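Long-range contacts in alpha-glucosidase (Pseudoalteromonas sp. K8, PDB 5HQA), which hydrolyses alpha-glucosides as a chloride-activated family 97 glycoside hydrolase, and binds the inhibitor acarbose in a pocket that holds a calcium ion: residues I182-A188 against P227-I233; W270-I275 against Q460-W465; F299-F305 against F544-Q548; L420-A426 against Y448-I452. The contacts are given in a common frame with arbitrary orientation. Numbering follows the deposited sequence.

Interaction 1: residues I182-A188 against P227-I233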
# COMPACT_ATOMS: atom_id res chain seq x y z
N ILE A 182 -2.97 10.33 -14.77
CA ILE A 182 -3.57 9.02 -14.98
C ILE A 182 -2.77 8.01 -14.17
O ILE A 182 -1.55 8.12 -14.07
CB ILE A 182 -3.60 8.65 -16.47
CG1 ILE A 182 -4.42 9.68 -17.25
CG2 ILE A 182 -4.14 7.23 -16.68
CD1 ILE A 182 -4.43 9.46 -18.75
N SER A 183 -3.46 7.03 -13.59
CA SER A 183 -2.77 5.96 -12.88
C SER A 183 -3.46 4.64 -13.17
O SER A 183 -4.68 4.54 -13.04
CB SER A 183 -2.73 6.22 -11.38
OG SER A 183 -1.87 5.30 -10.74
N ILE A 184 -2.67 3.64 -13.55
CA ILE A 184 -3.18 2.31 -13.89
C ILE A 184 -2.85 1.36 -12.75
O ILE A 184 -1.72 1.35 -12.26
CB ILE A 184 -2.58 1.83 -15.22
CG1 ILE A 184 -2.94 2.81 -16.34
CG2 ILE A 184 -3.08 0.41 -15.57
CD1 ILE A 184 -2.20 2.56 -17.62
N HIS A 185 -3.83 0.55 -12.35
CA HIS A 185 -3.63 -0.38 -11.25
C HIS A 185 -4.66 -1.50 -11.42
O HIS A 185 -5.20 -1.69 -12.52
CB HIS A 185 -3.72 0.39 -9.91
CG HIS A 185 -3.34 -0.41 -8.71
ND1 HIS A 185 -2.18 -1.16 -8.63
CD2 HIS A 185 -3.96 -0.57 -7.51
CE1 HIS A 185 -2.11 -1.74 -7.45
NE2 HIS A 185 -3.18 -1.40 -6.75
N GLU A 186 -4.92 -2.25 -10.36
CA GLU A 186 -5.95 -3.28 -10.41
C GLU A 186 -6.59 -3.41 -9.03
O GLU A 186 -6.04 -2.95 -8.03
CB GLU A 186 -5.40 -4.61 -10.93
CG GLU A 186 -4.16 -5.13 -10.26
CD GLU A 186 -3.69 -6.45 -10.88
OE1 GLU A 186 -2.47 -6.72 -10.85
OE2 GLU A 186 -4.53 -7.22 -11.38
N ALA A 187 -7.76 -4.03 -9.00
CA ALA A 187 -8.49 -4.17 -7.75
C ALA A 187 -9.02 -5.60 -7.60
O ALA A 187 -9.40 -6.23 -8.59
CB ALA A 187 -9.66 -3.17 -7.66
N ALA A 188 -9.03 -6.08 -6.36
CA ALA A 188 -9.54 -7.41 -6.00
C ALA A 188 -8.75 -8.51 -6.71
O ALA A 188 -9.30 -9.35 -7.43
CB ALA A 188 -11.05 -7.52 -6.31
N PRO A 227 -9.46 -10.08 -12.11
CA PRO A 227 -9.54 -8.90 -11.25
C PRO A 227 -9.93 -7.68 -12.07
O PRO A 227 -9.92 -7.71 -13.31
CB PRO A 227 -8.11 -8.76 -10.68
CG PRO A 227 -7.47 -10.13 -10.88
CD PRO A 227 -8.10 -10.66 -12.14
N TRP A 228 -10.27 -6.60 -11.39
CA TRP A 228 -10.54 -5.35 -12.07
C TRP A 228 -9.24 -4.71 -12.54
O TRP A 228 -8.23 -4.74 -11.83
CB TRP A 228 -11.28 -4.39 -11.14
CG TRP A 228 -12.63 -4.88 -10.76
CD1 TRP A 228 -12.96 -5.68 -9.70
CD2 TRP A 228 -13.86 -4.61 -11.45
NE1 TRP A 228 -14.31 -5.93 -9.69
CE2 TRP A 228 -14.89 -5.28 -10.75
CE3 TRP A 228 -14.19 -3.87 -12.59
CZ2 TRP A 228 -16.23 -5.23 -11.16
CZ3 TRP A 228 -15.52 -3.82 -13.00
CH2 TRP A 228 -16.52 -4.50 -12.29
N ARG A 229 -9.25 -4.15 -13.75
CA ARG A 229 -8.19 -3.27 -14.22
C ARG A 229 -8.68 -1.84 -14.01
O ARG A 229 -9.81 -1.53 -14.38
CB ARG A 229 -7.90 -3.52 -15.70
CG ARG A 229 -7.11 -4.79 -16.01
CD ARG A 229 -7.93 -6.07 -15.83
NE ARG A 229 -7.06 -7.25 -15.89
CZ ARG A 229 -6.30 -7.66 -14.88
NH1 ARG A 229 -6.32 -7.01 -13.71
NH2 ARG A 229 -5.52 -8.73 -15.03
N THR A 230 -7.85 -0.99 -13.40
CA THR A 230 -8.31 0.34 -13.02
C THR A 230 -7.50 1.42 -13.71
O THR A 230 -6.27 1.30 -13.85
CB THR A 230 -8.27 0.57 -11.48
OG1 THR A 230 -6.92 0.51 -11.00
CG2 THR A 230 -9.08 -0.49 -10.76
N ILE A 231 -8.19 2.46 -14.15
CA ILE A 231 -7.58 3.63 -14.78
C ILE A 231 -8.13 4.85 -14.07
O ILE A 231 -9.26 5.29 -14.34
CB ILE A 231 -7.87 3.70 -16.29
CG1 ILE A 231 -7.47 2.37 -16.97
CG2 ILE A 231 -7.12 4.88 -16.90
CD1 ILE A 231 -7.95 2.26 -18.42
N GLN A 232 -7.34 5.42 -13.16
CA GLN A 232 -7.72 6.67 -12.52
C GLN A 232 -7.34 7.83 -13.43
O GLN A 232 -6.27 7.82 -14.06
CB GLN A 232 -7.02 6.83 -11.17
CG GLN A 232 -7.48 5.81 -10.13
CD GLN A 232 -6.86 6.06 -8.78
OE1 GLN A 232 -6.06 5.26 -8.27
NE2 GLN A 232 -7.23 7.17 -8.17
N ILE A 233 -8.21 8.83 -13.51
CA ILE A 233 -8.02 9.98 -14.39
C ILE A 233 -8.46 11.22 -13.63
O ILE A 233 -9.57 11.26 -13.10
CB ILE A 233 -8.83 9.85 -15.69
CG1 ILE A 233 -8.52 8.52 -16.40
CG2 ILE A 233 -8.59 11.06 -16.60
CD1 ILE A 233 -9.51 8.18 -17.52
O HOH W 1 -5.84 2.95 -10.96
O HOH W 2 -3.94 3.86 -9.30
O HOH W 3 -4.07 -9.34 -12.74

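Interaction 2: residues W270-I275 against Q460-W465. With CA (calcium ion), chain C; AC1 (4,6-dideoxy-4-{[(1S,4R,5S,6S)-4,5,6-trihydroxy-3-(hydroxymethyl)cyclohex-2-en-1-yl]amino}-alpha-D-glucopyranose), chain B; GLC (alpha-D-glucopyranose), chain D; GLC (alpha-D-glucopyranose), chain E.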
# COMPACT_ATOMS: atom_id res chain seq x y z
N TRP A 270 13.48 -3.52 16.81
CA TRP A 270 13.43 -3.51 15.35
C TRP A 270 14.55 -2.65 14.77
O TRP A 270 15.49 -3.17 14.17
CB TRP A 270 12.06 -3.01 14.87
CG TRP A 270 12.00 -2.96 13.38
CD1 TRP A 270 11.93 -4.04 12.54
CD2 TRP A 270 12.06 -1.80 12.54
NE1 TRP A 270 11.93 -3.61 11.23
CE2 TRP A 270 12.01 -2.24 11.20
CE3 TRP A 270 12.15 -0.42 12.79
CZ2 TRP A 270 12.05 -1.36 10.12
CZ3 TRP A 270 12.19 0.45 11.72
CH2 TRP A 270 12.15 -0.02 10.40
N TRP A 271 14.46 -1.33 14.95
CA TRP A 271 15.44 -0.41 14.36
C TRP A 271 16.86 -0.71 14.84
O TRP A 271 17.82 -0.57 14.08
CB TRP A 271 15.05 1.02 14.71
CG TRP A 271 15.84 2.13 14.08
CD1 TRP A 271 16.62 3.06 14.73
CD2 TRP A 271 15.88 2.48 12.69
NE1 TRP A 271 17.14 3.95 13.83
CE2 TRP A 271 16.70 3.63 12.57
CE3 TRP A 271 15.29 1.95 11.54
CZ2 TRP A 271 16.97 4.23 11.35
CZ3 TRP A 271 15.55 2.56 10.32
CH2 TRP A 271 16.37 3.69 10.23
N GLY A 272 17.00 -1.12 16.11
CA GLY A 272 18.32 -1.46 16.63
C GLY A 272 19.02 -2.53 15.81
O GLY A 272 20.24 -2.49 15.65
N MET A 273 18.26 -3.50 15.28
CA MET A 273 18.89 -4.48 14.39
C MET A 273 19.27 -3.84 13.06
O MET A 273 20.31 -4.17 12.49
CB MET A 273 17.97 -5.68 14.17
CG MET A 273 17.97 -6.68 15.33
SD MET A 273 16.75 -6.25 16.59
CE MET A 273 15.23 -6.79 15.80
N HIS A 274 18.44 -2.93 12.55
CA HIS A 274 18.75 -2.30 11.27
C HIS A 274 19.96 -1.37 11.36
O HIS A 274 20.68 -1.22 10.37
CB HIS A 274 17.53 -1.56 10.73
CG HIS A 274 16.50 -2.47 10.17
ND1 HIS A 274 16.54 -2.91 8.86
CD2 HIS A 274 15.45 -3.10 10.75
CE1 HIS A 274 15.54 -3.74 8.65
NE2 HIS A 274 14.86 -3.88 9.78
N ILE A 275 20.19 -0.75 12.51
CA ILE A 275 21.37 0.10 12.67
C ILE A 275 22.48 -0.61 13.44
O ILE A 275 23.47 0.03 13.84
CB ILE A 275 21.02 1.46 13.31
CG1 ILE A 275 20.58 1.30 14.77
CG2 ILE A 275 19.93 2.16 12.50
CD1 ILE A 275 20.39 2.62 15.49
N GLN A 460 11.23 3.14 5.71
CA GLN A 460 12.28 3.72 6.56
C GLN A 460 13.52 2.84 6.64
O GLN A 460 14.63 3.36 6.81
CB GLN A 460 11.72 3.94 7.97
CG GLN A 460 12.58 4.81 8.87
CD GLN A 460 12.36 6.28 8.60
OE1 GLN A 460 13.10 6.91 7.84
NE2 GLN A 460 11.32 6.85 9.22
N GLU A 461 13.36 1.52 6.54
CA GLU A 461 14.51 0.63 6.72
C GLU A 461 15.62 0.93 5.72
O GLU A 461 16.81 0.79 6.05
CB GLU A 461 14.08 -0.83 6.58
CG GLU A 461 13.42 -1.15 5.24
CD GLU A 461 13.15 -2.64 5.07
OE1 GLU A 461 13.64 -3.42 5.90
OE2 GLU A 461 12.47 -3.02 4.09
N PHE A 462 15.28 1.36 4.50
CA PHE A 462 16.33 1.68 3.53
C PHE A 462 17.12 2.91 3.93
O PHE A 462 18.19 3.14 3.35
CB PHE A 462 15.74 1.86 2.13
CG PHE A 462 15.46 0.57 1.44
CD1 PHE A 462 14.31 -0.15 1.73
CD2 PHE A 462 16.38 0.04 0.55
CE1 PHE A 462 14.06 -1.38 1.12
CE2 PHE A 462 16.15 -1.18 -0.07
CZ PHE A 462 14.99 -1.89 0.21
N ASN A 463 16.65 3.68 4.91
CA ASN A 463 17.41 4.81 5.41
C ASN A 463 18.43 4.40 6.45
O ASN A 463 19.25 5.23 6.85
CB ASN A 463 16.47 5.86 5.96
CG ASN A 463 15.60 6.46 4.88
OD1 ASN A 463 16.01 6.52 3.72
ND2 ASN A 463 14.41 6.90 5.25
N ALA A 464 18.41 3.14 6.89
CA ALA A 464 19.46 2.65 7.78
C ALA A 464 20.67 2.12 7.02
O ALA A 464 21.80 2.25 7.50
CB ALA A 464 18.91 1.54 8.69
N TRP A 465 20.45 1.54 5.83
CA TRP A 465 21.56 0.87 5.14
C TRP A 465 21.45 0.92 3.61
O TRP A 465 22.22 0.21 2.95
CB TRP A 465 21.63 -0.60 5.59
CG TRP A 465 20.26 -1.22 5.81
CD1 TRP A 465 19.68 -1.52 7.02
CD2 TRP A 465 19.31 -1.58 4.81
NE1 TRP A 465 18.43 -2.06 6.82
CE2 TRP A 465 18.17 -2.09 5.47
CE3 TRP A 465 19.30 -1.51 3.41
CZ2 TRP A 465 17.04 -2.54 4.79
CZ3 TRP A 465 18.17 -1.96 2.73
CH2 TRP A 465 17.06 -2.47 3.42
CA CA C . 11.38 -4.96 3.47
C1 AC1 B . 16.59 -7.20 2.26
O2 AC1 B . 15.21 -6.53 0.42
C2 AC1 B . 15.16 -7.03 1.77
C4A AC1 B . 12.32 -6.62 8.80
C3 AC1 B . 14.37 -6.11 2.67
O3 AC1 B . 13.05 -5.91 2.14
C4 AC1 B . 14.34 -6.66 4.07
N4A AC1 B . 13.34 -5.98 4.96
C5 AC1 B . 15.77 -6.43 4.51
O5 AC1 B . 16.65 -7.36 3.75
C6 AC1 B . 16.02 -6.62 5.97
C1B AC1 B . 12.44 -6.91 5.72
C2B AC1 B . 11.33 -6.02 6.60
O2B AC1 B . 10.74 -5.08 5.72
C3B AC1 B . 11.92 -5.44 7.74
O3B AC1 B . 11.05 -4.52 8.43
O4 AC1 B . 13.03 -6.08 9.89
C5B AC1 B . 13.09 -7.69 8.20
C7B AC1 B . 13.11 -7.83 6.58
C6B AC1 B . 13.33 -8.94 9.05
O6B AC1 B . 12.14 -9.65 9.11
C1 GLC D . 21.73 -6.08 1.57
C2 GLC D . 20.92 -7.25 1.05
C3 GLC D . 19.47 -6.90 0.81
C4 GLC D . 18.84 -6.48 2.09
C5 GLC D . 19.57 -5.30 2.75
C6 GLC D . 19.24 -5.26 4.21
O2 GLC D . 21.52 -7.72 -0.16
O3 GLC D . 18.78 -8.07 0.25
O4 GLC D . 17.40 -6.13 1.88
O5 GLC D . 21.07 -5.29 2.66
O6 GLC D . 20.07 -6.13 4.95
C1 GLC E . 23.25 -1.72 -0.99
C2 GLC E . 24.06 -2.28 0.17
C3 GLC E . 23.40 -3.35 1.00
C4 GLC E . 22.02 -3.81 0.65
C5 GLC E . 21.42 -3.33 -0.67
C6 GLC E . 20.29 -2.39 -0.48
O1 GLC E . 24.11 -1.22 -1.96
O2 GLC E . 25.28 -2.83 -0.34
O3 GLC E . 23.45 -2.91 2.40
O4 GLC E . 22.09 -5.29 0.47
O5 GLC E . 22.40 -2.74 -1.62
O6 GLC E . 19.30 -2.76 -1.42

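Interaction 3: residues F299-F305 against F544-Q548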
# COMPACT_ATOMS: atom_id res chain seq x y z
N PHE A 299 7.79 1.39 28.28
CA PHE A 299 7.78 2.63 27.52
C PHE A 299 6.45 2.81 26.79
O PHE A 299 5.85 3.88 26.83
CB PHE A 299 8.95 2.64 26.54
CG PHE A 299 9.06 3.91 25.72
CD1 PHE A 299 9.82 4.98 26.18
CD2 PHE A 299 8.43 4.01 24.48
CE1 PHE A 299 9.93 6.14 25.43
CE2 PHE A 299 8.54 5.17 23.73
CZ PHE A 299 9.30 6.24 24.21
N ALA A 300 5.99 1.75 26.12
CA ALA A 300 4.72 1.83 25.40
C ALA A 300 3.57 2.16 26.34
O ALA A 300 2.71 2.99 26.01
CB ALA A 300 4.44 0.52 24.66
N ALA A 301 3.55 1.54 27.52
CA ALA A 301 2.47 1.82 28.47
C ALA A 301 2.51 3.27 28.93
O ALA A 301 1.46 3.91 29.08
CB ALA A 301 2.56 0.87 29.67
N LYS A 302 3.70 3.81 29.16
CA LYS A 302 3.80 5.17 29.67
C LYS A 302 3.43 6.21 28.62
O LYS A 302 2.85 7.25 28.95
CB LYS A 302 5.21 5.42 30.21
CG LYS A 302 5.45 6.83 30.74
CD LYS A 302 6.79 6.94 31.44
CE LYS A 302 6.97 8.35 32.02
NZ LYS A 302 8.14 8.40 32.93
N TYR A 303 3.74 5.96 27.35
CA TYR A 303 3.63 6.99 26.32
C TYR A 303 2.50 6.74 25.33
O TYR A 303 2.38 7.49 24.36
CB TYR A 303 4.97 7.15 25.61
CG TYR A 303 5.99 7.76 26.54
CD1 TYR A 303 5.92 9.11 26.87
CD2 TYR A 303 7.00 7.00 27.12
CE1 TYR A 303 6.83 9.69 27.74
CE2 TYR A 303 7.92 7.57 28.00
CZ TYR A 303 7.83 8.92 28.30
OH TYR A 303 8.73 9.50 29.15
N GLY A 304 1.66 5.73 25.56
CA GLY A 304 0.44 5.59 24.79
C GLY A 304 0.54 4.78 23.52
O GLY A 304 -0.13 5.11 22.53
N PHE A 305 1.33 3.71 23.52
CA PHE A 305 1.44 2.83 22.36
C PHE A 305 0.78 1.50 22.67
O PHE A 305 0.87 0.99 23.79
CB PHE A 305 2.90 2.66 21.96
CG PHE A 305 3.52 3.93 21.46
CD1 PHE A 305 4.09 4.83 22.35
CD2 PHE A 305 3.47 4.27 20.12
CE1 PHE A 305 4.63 6.02 21.90
CE2 PHE A 305 4.01 5.46 19.66
CZ PHE A 305 4.60 6.34 20.55
N PHE A 544 8.10 14.69 20.39
CA PHE A 544 7.46 13.40 20.59
C PHE A 544 5.97 13.55 20.89
O PHE A 544 5.19 12.63 20.62
CB PHE A 544 8.17 12.64 21.71
CG PHE A 544 7.78 11.19 21.83
CD1 PHE A 544 7.68 10.39 20.70
CD2 PHE A 544 7.55 10.62 23.08
CE1 PHE A 544 7.35 9.05 20.81
CE2 PHE A 544 7.20 9.28 23.20
CZ PHE A 544 7.10 8.50 22.06
N GLN A 545 5.57 14.70 21.45
CA GLN A 545 4.16 14.90 21.78
C GLN A 545 3.26 14.77 20.56
O GLN A 545 2.13 14.28 20.68
CB GLN A 545 3.97 16.27 22.44
CG GLN A 545 2.57 16.48 23.01
CD GLN A 545 2.27 15.54 24.16
OE1 GLN A 545 2.99 15.51 25.17
NE2 GLN A 545 1.21 14.75 24.02
N PHE A 546 3.73 15.17 19.37
CA PHE A 546 2.88 15.00 18.20
C PHE A 546 2.61 13.53 17.92
O PHE A 546 1.47 13.15 17.59
CB PHE A 546 3.49 15.64 16.95
CG PHE A 546 2.58 15.54 15.77
CD1 PHE A 546 1.47 16.38 15.66
CD2 PHE A 546 2.77 14.56 14.79
CE1 PHE A 546 0.59 16.28 14.58
CE2 PHE A 546 1.90 14.45 13.71
CZ PHE A 546 0.81 15.31 13.61
N ILE A 547 3.63 12.68 18.03
CA ILE A 547 3.44 11.25 17.80
C ILE A 547 2.51 10.67 18.85
O ILE A 547 1.67 9.81 18.55
CB ILE A 547 4.80 10.53 17.78
CG1 ILE A 547 5.67 11.10 16.66
CG2 ILE A 547 4.60 9.03 17.59
CD1 ILE A 547 7.05 10.42 16.54
N GLN A 548 2.63 11.12 20.10
CA GLN A 548 1.72 10.66 21.14
C GLN A 548 0.29 11.07 20.84
O GLN A 548 -0.65 10.34 21.17
CB GLN A 548 2.14 11.21 22.50
CG GLN A 548 3.43 10.64 23.02
CD GLN A 548 3.82 11.30 24.33
OE1 GLN A 548 4.51 12.31 24.34
NE2 GLN A 548 3.33 10.75 25.43
O HOH W 4 0.43 9.82 25.76
O HOH W 5 -0.35 8.70 23.36
O HOH W 6 -2.14 7.34 21.50

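Interaction 4: residues L420-A426 against Y448-I452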
# COMPACT_ATOMS: atom_id res chain seq x y z
N LEU A 420 -3.38 -14.77 0.80
CA LEU A 420 -4.76 -14.73 1.29
C LEU A 420 -5.04 -15.88 2.23
O LEU A 420 -5.80 -15.72 3.20
CB LEU A 420 -5.74 -14.72 0.11
CG LEU A 420 -7.19 -14.49 0.53
CD1 LEU A 420 -7.32 -13.17 1.29
CD2 LEU A 420 -8.14 -14.53 -0.66
N HIS A 421 -4.44 -17.05 2.00
CA HIS A 421 -4.60 -18.14 2.96
C HIS A 421 -4.11 -17.73 4.34
O HIS A 421 -4.78 -17.99 5.34
CB HIS A 421 -3.84 -19.38 2.49
CG HIS A 421 -3.69 -20.41 3.57
ND1 HIS A 421 -4.74 -21.18 4.02
CD2 HIS A 421 -2.62 -20.75 4.33
CE1 HIS A 421 -4.32 -21.98 4.99
NE2 HIS A 421 -3.04 -21.74 5.19
N ASN A 422 -2.95 -17.08 4.39
CA ASN A 422 -2.39 -16.61 5.66
C ASN A 422 -3.34 -15.63 6.35
O ASN A 422 -3.61 -15.75 7.56
CB ASN A 422 -1.02 -15.97 5.38
CG ASN A 422 -0.34 -15.43 6.62
OD1 ASN A 422 -0.20 -14.22 6.79
ND2 ASN A 422 0.12 -16.33 7.48
N VAL A 423 -3.88 -14.68 5.59
CA VAL A 423 -4.79 -13.68 6.15
C VAL A 423 -6.08 -14.33 6.64
O VAL A 423 -6.58 -14.01 7.73
CB VAL A 423 -5.07 -12.59 5.09
CG1 VAL A 423 -6.23 -11.70 5.52
CG2 VAL A 423 -3.80 -11.77 4.83
N LYS A 424 -6.64 -15.25 5.86
CA LYS A 424 -7.89 -15.89 6.27
C LYS A 424 -7.68 -16.79 7.48
O LYS A 424 -8.54 -16.83 8.38
CB LYS A 424 -8.46 -16.71 5.11
CG LYS A 424 -9.11 -15.91 4.00
CD LYS A 424 -9.41 -16.86 2.86
CE LYS A 424 -10.49 -16.37 1.95
NZ LYS A 424 -10.69 -17.34 0.83
N LEU A 425 -6.57 -17.52 7.53
CA LEU A 425 -6.29 -18.33 8.71
C LEU A 425 -6.06 -17.45 9.93
O LEU A 425 -6.55 -17.75 11.02
CB LEU A 425 -5.08 -19.23 8.45
CG LEU A 425 -4.74 -20.19 9.59
CD1 LEU A 425 -5.92 -21.10 9.89
CD2 LEU A 425 -3.52 -21.02 9.23
N ALA A 426 -5.33 -16.34 9.76
CA ALA A 426 -5.14 -15.41 10.87
C ALA A 426 -6.48 -14.90 11.40
O ALA A 426 -6.66 -14.77 12.61
CB ALA A 426 -4.26 -14.24 10.43
N TYR A 448 -11.53 -8.30 3.62
CA TYR A 448 -10.87 -8.96 4.75
C TYR A 448 -10.24 -7.88 5.61
O TYR A 448 -9.04 -7.59 5.48
CB TYR A 448 -9.82 -9.96 4.26
CG TYR A 448 -10.43 -10.98 3.34
CD1 TYR A 448 -11.15 -12.05 3.84
CD2 TYR A 448 -10.31 -10.85 1.96
CE1 TYR A 448 -11.73 -12.99 3.00
CE2 TYR A 448 -10.88 -11.78 1.11
CZ TYR A 448 -11.60 -12.84 1.64
OH TYR A 448 -12.17 -13.75 0.79
N PRO A 449 -11.02 -7.25 6.49
CA PRO A 449 -10.51 -6.09 7.22
C PRO A 449 -9.42 -6.39 8.23
O PRO A 449 -8.94 -5.46 8.88
CB PRO A 449 -11.77 -5.56 7.93
CG PRO A 449 -12.92 -6.05 7.06
CD PRO A 449 -12.48 -7.40 6.60
N ASN A 450 -8.98 -7.64 8.40
CA ASN A 450 -7.81 -7.88 9.23
C ASN A 450 -6.51 -7.77 8.45
O ASN A 450 -5.44 -7.88 9.04
CB ASN A 450 -7.90 -9.25 9.91
CG ASN A 450 -7.75 -10.38 8.93
OD1 ASN A 450 -8.34 -10.36 7.85
ND2 ASN A 450 -6.95 -11.38 9.29
N TRP A 451 -6.58 -7.56 7.13
CA TRP A 451 -5.37 -7.32 6.33
C TRP A 451 -5.10 -5.82 6.40
O TRP A 451 -5.45 -5.05 5.50
CB TRP A 451 -5.56 -7.80 4.90
CG TRP A 451 -4.26 -8.18 4.23
CD1 TRP A 451 -3.00 -7.94 4.71
CD2 TRP A 451 -4.10 -8.88 3.00
NE1 TRP A 451 -2.06 -8.45 3.84
CE2 TRP A 451 -2.71 -9.03 2.78
CE3 TRP A 451 -4.99 -9.40 2.06
CZ2 TRP A 451 -2.19 -9.68 1.66
CZ3 TRP A 451 -4.47 -10.06 0.95
CH2 TRP A 451 -3.09 -10.19 0.76
N ILE A 452 -4.44 -5.41 7.48
CA ILE A 452 -4.52 -3.99 7.86
C ILE A 452 -3.51 -3.13 7.11
O ILE A 452 -3.79 -1.97 6.82
CB ILE A 452 -4.37 -3.83 9.39
CG1 ILE A 452 -3.09 -4.50 9.89
CG2 ILE A 452 -5.58 -4.41 10.08
CD1 ILE A 452 -2.85 -4.29 11.37

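Interaction 1: residues I182-A188 against P227-I233
The single salt bridge between these strands runs from Arg229 NH1 to Glu186 OE2 at 2.9 Å. Water 3 closes the pair into a ring, donating to Glu186 OE2 and accepting from Arg229 NH2. Both charges have further partners: Arg229 also pairs with Glu128, and Glu186 with Lys440 and the backbone of Met195. Next come three hydrogen-bonded antiparallel pairs. Ser183 N to Gln232 O (3.0 Å) is matched by Gln232 N to Ser183 O (2.8 Å), His185 N to Thr230 O (3.0 Å) by Thr230 N to His185 O (2.9 Å), and Ala187 N to Trp228 O by Trp228 N to Ala187 O (both 3.0 Å). In the non-hydrogen-bonded positions, CA-H...O contacts such as Ile182 CA to Gln232 O (3.1 Å) fill in. The two strands are central neighbours in the large antiparallel sheet of the N-terminal beta domain, flanked by strands 172-175 and 107-114. The sheet face that carries Glu186 and Arg229 also holds Ile182, Ile184, Ile231 and Ile233; Ile182 CG2 meets Ile231 CG2 at 3.8 Å, and Phe132 and Ile25 pack from strands 122-134 and 22-27. On the face of Ser183, His185 and Thr230, water 1 links Ser183 O to Thr230 OG1 and water 2 joins Ser183 OG to Gln232 OE1; Ser183 OG also bonds to Thr173 and Gln232 NE2 to Leu240 O, while His185 turns its ring nitrogens to Thr170 and Asp441 O.

Interaction 2: residues W270-I275 against Q460-W465
One imidazole relays between an indole and the inhibitor: His274 ND1 accepts an almost linear hydrogen bond from Trp465 NE1 at 2.9 Å, which leaves the proton on NE2, and His274 NE2 donates it to O4 of AC1, also at 2.9 Å. The two rings meet rim to rim. Trp270 NE1 adds a hydrogen bond to AC1 O3B (3.1 Å) and a weak one to O4. Beneath these polar groups, Ala464 CB fills the space against Trp271 CH2 (3.7 Å) and Ile275 CG2 (4.0 Å), bringing the short helix 271-274 against residues 460-465. Glu461 acts at the nitrogen linking the two rings of AC1: its OE2 binds the calcium ion at 2.3 Å, alongside Glu154, Glu437 and Glu455, while OE1 lies 2.7 Å from AC1 N4A, the nitrogen that replaces a glycosidic oxygen in acarbose. Trp465 offers one ring face to the chain D glucose, CZ2 to C6 being 3.5 Å. Together these form part of the calcium-containing active site at the mouth of the TIM-barrel domain.

Interaction 3: residues F299-F305 against F544-Q548
Aromatic contacts dominate, and Phe544 is at their centre. Its edge points toward the face of Tyr303 in an offset edge-to-face pair, with ring centroids 5.7 Å apart and planes at 62°. Phe305 meets the same ring rim to rim, Phe305 CE1 to Phe544 CZ being 3.5 Å, and Phe299 approaches obliquely, Phe299 CZ to Phe544 CZ at 3.8 Å. Of the aliphatic contacts, Ile547 CG2 touches Phe305 CZ at 4.0 Å. The short helix axes come no closer than 12.3 Å and run nearly at right angles (85°), so it is these long side chains that bridge the gap. In the TIM-barrel domain, helix 290-303 follows strand 264-269 and helix 541-549 comes after strand 527-529. Those two strands are neighbours, so the cluster joins early and late parts of the domain; Ile267 and Tyr537 pack around it. Polar contacts are looser, with no direct hydrogen bond between the segments. Gln548 NE2 sits at the rim of the Tyr303 ring, 3.4 Å from CD1, and water 4 weakly links Gln548 NE2 to Tyr303 O. Water 5 lies 3.1 Å from Tyr303 O and 2.8 Å from Gln548 O, just where helix 290-303 gives way to Gly304, whose positive phi suits glycine.

Interaction 4: residues L420-A426 against Y448-I452
Val423 lays its CG2 methyl over the five-membered ring of Trp451, 3.5 Å from the centroid and only 14° off the ring normal, a close CH-pi contact. One turn earlier in the helix, Leu420 does the same to Tyr448: Leu420 CD1 is 4.1 Å from that ring's centroid and over its face, and also reaches Trp451 CZ3 at 4.2 Å. The same helix face thus meets both aromatic rings. Helix 413-428 belongs to the TIM-barrel domain, leading into strand 432-435; residues 448-452 carry the chain through a type I turn, Tyr448 to Trp451, into the adjacent parallel strand 451-454. Inside that turn, Asn450 ND2 donates to Val423 O at 3.1 Å and also hydrogen-bonds to Ile431 O, tying the turn to the helix and to the residue just ahead of strand 432-435. Its OD1 is buried without a polar partner, 3.4 Å from Val423 CG1. Trp451 NE1 bonds to Thr435, within strand 432-435, and Arg454 makes a cation-pi contact with the indole. At the edge of the contact, the aliphatic part of the Lys424 side chain reaches Tyr448, Lys424 CE lying 3.3 Å from Tyr448 OH.

How the interactions relate
Interaction 1 comes first along the chain and lies wholly in the N-terminal beta domain; the other three belong to the TIM-barrel domain. Interaction 4 is the barrel contact closest to it, with nearest atoms about 8 Å apart and centres about 22 Å, whereas interactions 2 and 3 lie across the centre of the chain, 33 and 38 Å away between centres. Within the barrel, segments of interactions 2 and 3 alternate in sequence, and both loops enclose interaction 4. Helices 271-274 and 290-303 are consecutive, as are strand 451-454 and helix 462-465. Distant parts of the chain thus meet around one barrel, with interaction 2 at the inhibitor and calcium.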